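Local coordinates for protein separin (Saccharomyces cerevisiae, PDB 5U1T) that cleaves the SCC1 subunit of cohesin as a caspase-like cysteine protease at the onset of anaphase, and is held inactive by securin for most of the cell cycle, at residues H573-K583 and Y614-L623. Residues are numbered along the deposited sequence; the frame is centred on the assembly and turned at random.
Sequences HLTTNLSKITK and YLNFNNFDKL
Thr575, Leu578 and Thr582 face the bend between helices 602-617 and 621-633, their CA atoms pairing with those of Asn618, Leu615 and Leu623 respectively; Leu578 CA lies 7.6 Å from Leu615 CA. Leu578 suits the centre because its branched end meets three neighbours at once. Its CG stands anti to the backbone N (chi1 -172°), which carries the branch across to the bend; Leu578 CD2 rests over one face of the Phe620 ring, offset toward the rim, 4.0 Å from the centroid in a CH-pi contact, and also touches Tyr614 CD2. Leu578 CD1 meets Leu615 CD2 at 3.7 Å. A Schellman motif ends the first helix: Asn619 has positive phi, Phe620 N bonds Leu615 O and Asn619 N bonds Asn616 O; Phe620 then N-caps the next helix. Helix 829-845 packs on this bend of separase's helical region. A tyrosine at 614 adds reach to its apolar ring: Tyr614 OH donates to Leu574 O at 2.7 Å, from above the carbonyl plane, joining helix 602-617 to the linker after helix 557-572. Threonine suits 582 because Thr582 OG1 donates back to Leu578 O (2.6 Å), opposite Thr582 N across the carbonyl plane, while its methyl meets Leu615 tip to tip, Thr582 CG2 to Leu615 CD1 3.7 Å.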
# COMPACT_ATOMS: atom_id res chain seq x y z
N HIS A 573 -11.40 -11.94 4.13
CA HIS A 573 -11.40 -10.46 4.17
C HIS A 573 -12.29 -9.86 5.25
O HIS A 573 -13.19 -9.07 4.97
CB HIS A 573 -11.80 -9.91 2.81
CG HIS A 573 -11.06 -10.55 1.69
ND1 HIS A 573 -11.68 -11.31 0.72
CD2 HIS A 573 -9.74 -10.59 1.41
CE1 HIS A 573 -10.77 -11.76 -0.12
NE2 HIS A 573 -9.59 -11.33 0.26
N LEU A 574 -12.02 -10.24 6.49
CA LEU A 574 -12.72 -9.74 7.66
C LEU A 574 -11.74 -9.52 8.81
O LEU A 574 -10.55 -9.82 8.71
CB LEU A 574 -13.80 -10.71 8.09
CG LEU A 574 -14.83 -11.11 7.03
CD1 LEU A 574 -15.69 -12.18 7.63
CD2 LEU A 574 -15.67 -9.94 6.58
N THR A 575 -12.25 -9.00 9.92
CA THR A 575 -11.43 -8.66 11.07
C THR A 575 -12.12 -9.18 12.31
O THR A 575 -11.73 -8.87 13.44
CB THR A 575 -11.20 -7.15 11.21
OG1 THR A 575 -12.47 -6.49 11.16
CG2 THR A 575 -10.32 -6.64 10.09
N THR A 576 -13.14 -9.98 12.07
CA THR A 576 -13.98 -10.56 13.09
C THR A 576 -13.27 -10.94 14.34
O THR A 576 -13.70 -10.64 15.42
CB THR A 576 -14.58 -11.88 12.61
OG1 THR A 576 -15.01 -11.75 11.27
CG2 THR A 576 -15.73 -12.26 13.46
N ASN A 577 -12.19 -11.65 14.16
CA ASN A 577 -11.43 -12.14 15.31
C ASN A 577 -10.14 -11.42 15.61
O ASN A 577 -9.42 -11.81 16.52
CB ASN A 577 -11.11 -13.62 15.14
CG ASN A 577 -12.33 -14.48 15.23
OD1 ASN A 577 -13.16 -14.30 16.14
ND2 ASN A 577 -12.49 -15.38 14.27
N LEU A 578 -9.83 -10.38 14.83
CA LEU A 578 -8.55 -9.69 14.93
C LEU A 578 -8.23 -9.22 16.35
O LEU A 578 -7.13 -9.44 16.87
CB LEU A 578 -8.52 -8.50 13.97
CG LEU A 578 -7.19 -7.77 13.80
CD1 LEU A 578 -6.02 -8.73 13.87
CD2 LEU A 578 -7.15 -7.04 12.46
N SER A 579 -9.20 -8.55 16.95
CA SER A 579 -9.03 -8.01 18.28
C SER A 579 -8.93 -9.11 19.36
O SER A 579 -8.02 -9.10 20.21
CB SER A 579 -10.17 -7.04 18.56
OG SER A 579 -10.05 -6.54 19.87
N LYS A 580 -9.86 -10.06 19.33
CA LYS A 580 -9.84 -11.25 20.19
C LYS A 580 -8.45 -11.90 20.22
O LYS A 580 -7.88 -12.09 21.30
CB LYS A 580 -10.87 -12.29 19.72
CG LYS A 580 -11.78 -12.82 20.81
CD LYS A 580 -11.79 -14.38 20.85
CE LYS A 580 -12.52 -14.89 22.12
NZ LYS A 580 -12.56 -16.41 22.29
N ILE A 581 -7.90 -12.21 19.05
CA ILE A 581 -6.64 -12.95 18.99
C ILE A 581 -5.39 -12.08 19.23
O ILE A 581 -4.38 -12.60 19.68
CB ILE A 581 -6.48 -13.72 17.64
CG1 ILE A 581 -6.22 -12.78 16.48
CG2 ILE A 581 -7.70 -14.58 17.37
CD1 ILE A 581 -6.23 -13.48 15.15
N THR A 582 -5.45 -10.79 18.97
CA THR A 582 -4.31 -9.93 19.32
C THR A 582 -4.20 -9.85 20.84
O THR A 582 -3.10 -9.80 21.40
CB THR A 582 -4.43 -8.50 18.75
OG1 THR A 582 -4.76 -8.57 17.36
CG2 THR A 582 -3.12 -7.75 18.91
N LYS A 583 -5.33 -9.86 21.52
CA LYS A 583 -5.30 -9.79 22.97
C LYS A 583 -4.86 -11.11 23.54
O LYS A 583 -4.04 -11.14 24.47
CB LYS A 583 -6.66 -9.39 23.51
CG LYS A 583 -6.71 -7.93 23.86
CD LYS A 583 -8.06 -7.32 23.61
CE LYS A 583 -7.96 -5.78 23.69
NZ LYS A 583 -7.24 -5.29 24.95
N TYR A 614 -1.56 -6.69 9.63
CA TYR A 614 -3.01 -6.67 9.46
C TYR A 614 -3.66 -5.72 10.46
O TYR A 614 -4.73 -5.19 10.19
CB TYR A 614 -3.60 -8.07 9.60
CG TYR A 614 -4.94 -8.29 8.93
CD1 TYR A 614 -5.13 -7.98 7.59
CD2 TYR A 614 -6.00 -8.86 9.63
CE1 TYR A 614 -6.35 -8.22 6.97
CE2 TYR A 614 -7.21 -9.11 9.01
CZ TYR A 614 -7.38 -8.77 7.68
OH TYR A 614 -8.58 -9.00 7.04
N LEU A 615 -3.04 -5.54 11.62
CA LEU A 615 -3.51 -4.55 12.57
C LEU A 615 -3.39 -3.14 11.95
O LEU A 615 -4.34 -2.36 11.93
CB LEU A 615 -2.72 -4.61 13.88
CG LEU A 615 -3.03 -5.74 14.87
CD1 LEU A 615 -2.09 -5.60 16.04
CD2 LEU A 615 -4.47 -5.74 15.32
N ASN A 616 -2.20 -2.85 11.46
CA ASN A 616 -1.90 -1.59 10.83
C ASN A 616 -2.78 -1.27 9.62
O ASN A 616 -3.24 -0.15 9.45
CB ASN A 616 -0.44 -1.60 10.42
CG ASN A 616 -0.08 -0.44 9.55
OD1 ASN A 616 -0.42 -0.41 8.36
ND2 ASN A 616 0.63 0.51 10.12
N PHE A 617 -3.00 -2.25 8.76
CA PHE A 617 -3.83 -2.06 7.59
C PHE A 617 -5.29 -1.81 7.99
O PHE A 617 -6.05 -1.21 7.22
CB PHE A 617 -3.69 -3.27 6.68
CG PHE A 617 -4.67 -3.33 5.53
CD1 PHE A 617 -5.89 -3.98 5.68
CD2 PHE A 617 -4.33 -2.83 4.29
CE1 PHE A 617 -6.78 -4.08 4.63
CE2 PHE A 617 -5.21 -2.93 3.24
CZ PHE A 617 -6.45 -3.54 3.41
N ASN A 618 -5.69 -2.25 9.18
CA ASN A 618 -7.06 -2.02 9.64
C ASN A 618 -7.14 -0.91 10.67
O ASN A 618 -8.20 -0.66 11.25
CB ASN A 618 -7.67 -3.29 10.21
CG ASN A 618 -8.15 -4.23 9.14
OD1 ASN A 618 -7.65 -5.35 8.99
ND2 ASN A 618 -9.12 -3.77 8.35
N ASN A 619 -6.01 -0.23 10.87
CA ASN A 619 -5.89 0.90 11.77
C ASN A 619 -6.32 0.51 13.19
O ASN A 619 -7.10 1.19 13.83
CB ASN A 619 -6.71 2.10 11.25
CG ASN A 619 -6.48 2.40 9.75
OD1 ASN A 619 -5.40 2.86 9.35
ND2 ASN A 619 -7.50 2.14 8.93
N PHE A 620 -5.81 -0.60 13.69
CA PHE A 620 -6.10 -1.01 15.06
C PHE A 620 -5.00 -0.43 15.92
O PHE A 620 -4.38 -1.14 16.72
CB PHE A 620 -6.13 -2.53 15.21
CG PHE A 620 -7.42 -3.18 14.77
CD1 PHE A 620 -8.20 -2.64 13.77
CD2 PHE A 620 -7.84 -4.36 15.36
CE1 PHE A 620 -9.38 -3.26 13.36
CE2 PHE A 620 -9.02 -4.98 14.95
CZ PHE A 620 -9.78 -4.43 13.95
N ASP A 621 -4.74 0.86 15.76
CA ASP A 621 -3.51 1.49 16.22
C ASP A 621 -3.22 1.32 17.73
O ASP A 621 -2.06 1.32 18.14
CB ASP A 621 -3.54 2.98 15.85
CG ASP A 621 -3.90 3.22 14.38
OD1 ASP A 621 -3.45 2.45 13.50
OD2 ASP A 621 -4.65 4.19 14.08
N LYS A 622 -4.26 1.18 18.54
CA LYS A 622 -4.11 0.99 19.98
C LYS A 622 -3.46 -0.37 20.26
O LYS A 622 -2.44 -0.47 20.96
CB LYS A 622 -5.46 1.10 20.67
CG LYS A 622 -5.43 1.19 22.18
CD LYS A 622 -6.86 1.28 22.72
CE LYS A 622 -7.02 2.36 23.79
NZ LYS A 622 -6.40 2.02 25.13
N LEU A 623 -4.08 -1.41 19.71
CA LEU A 623 -3.56 -2.78 19.78
C LEU A 623 -2.17 -2.83 19.19
O LEU A 623 -1.27 -3.44 19.76
CB LEU A 623 -4.51 -3.75 19.05
CG LEU A 623 -5.81 -4.01 19.81
CD1 LEU A 623 -6.77 -4.87 19.02
CD2 LEU A 623 -5.51 -4.63 21.16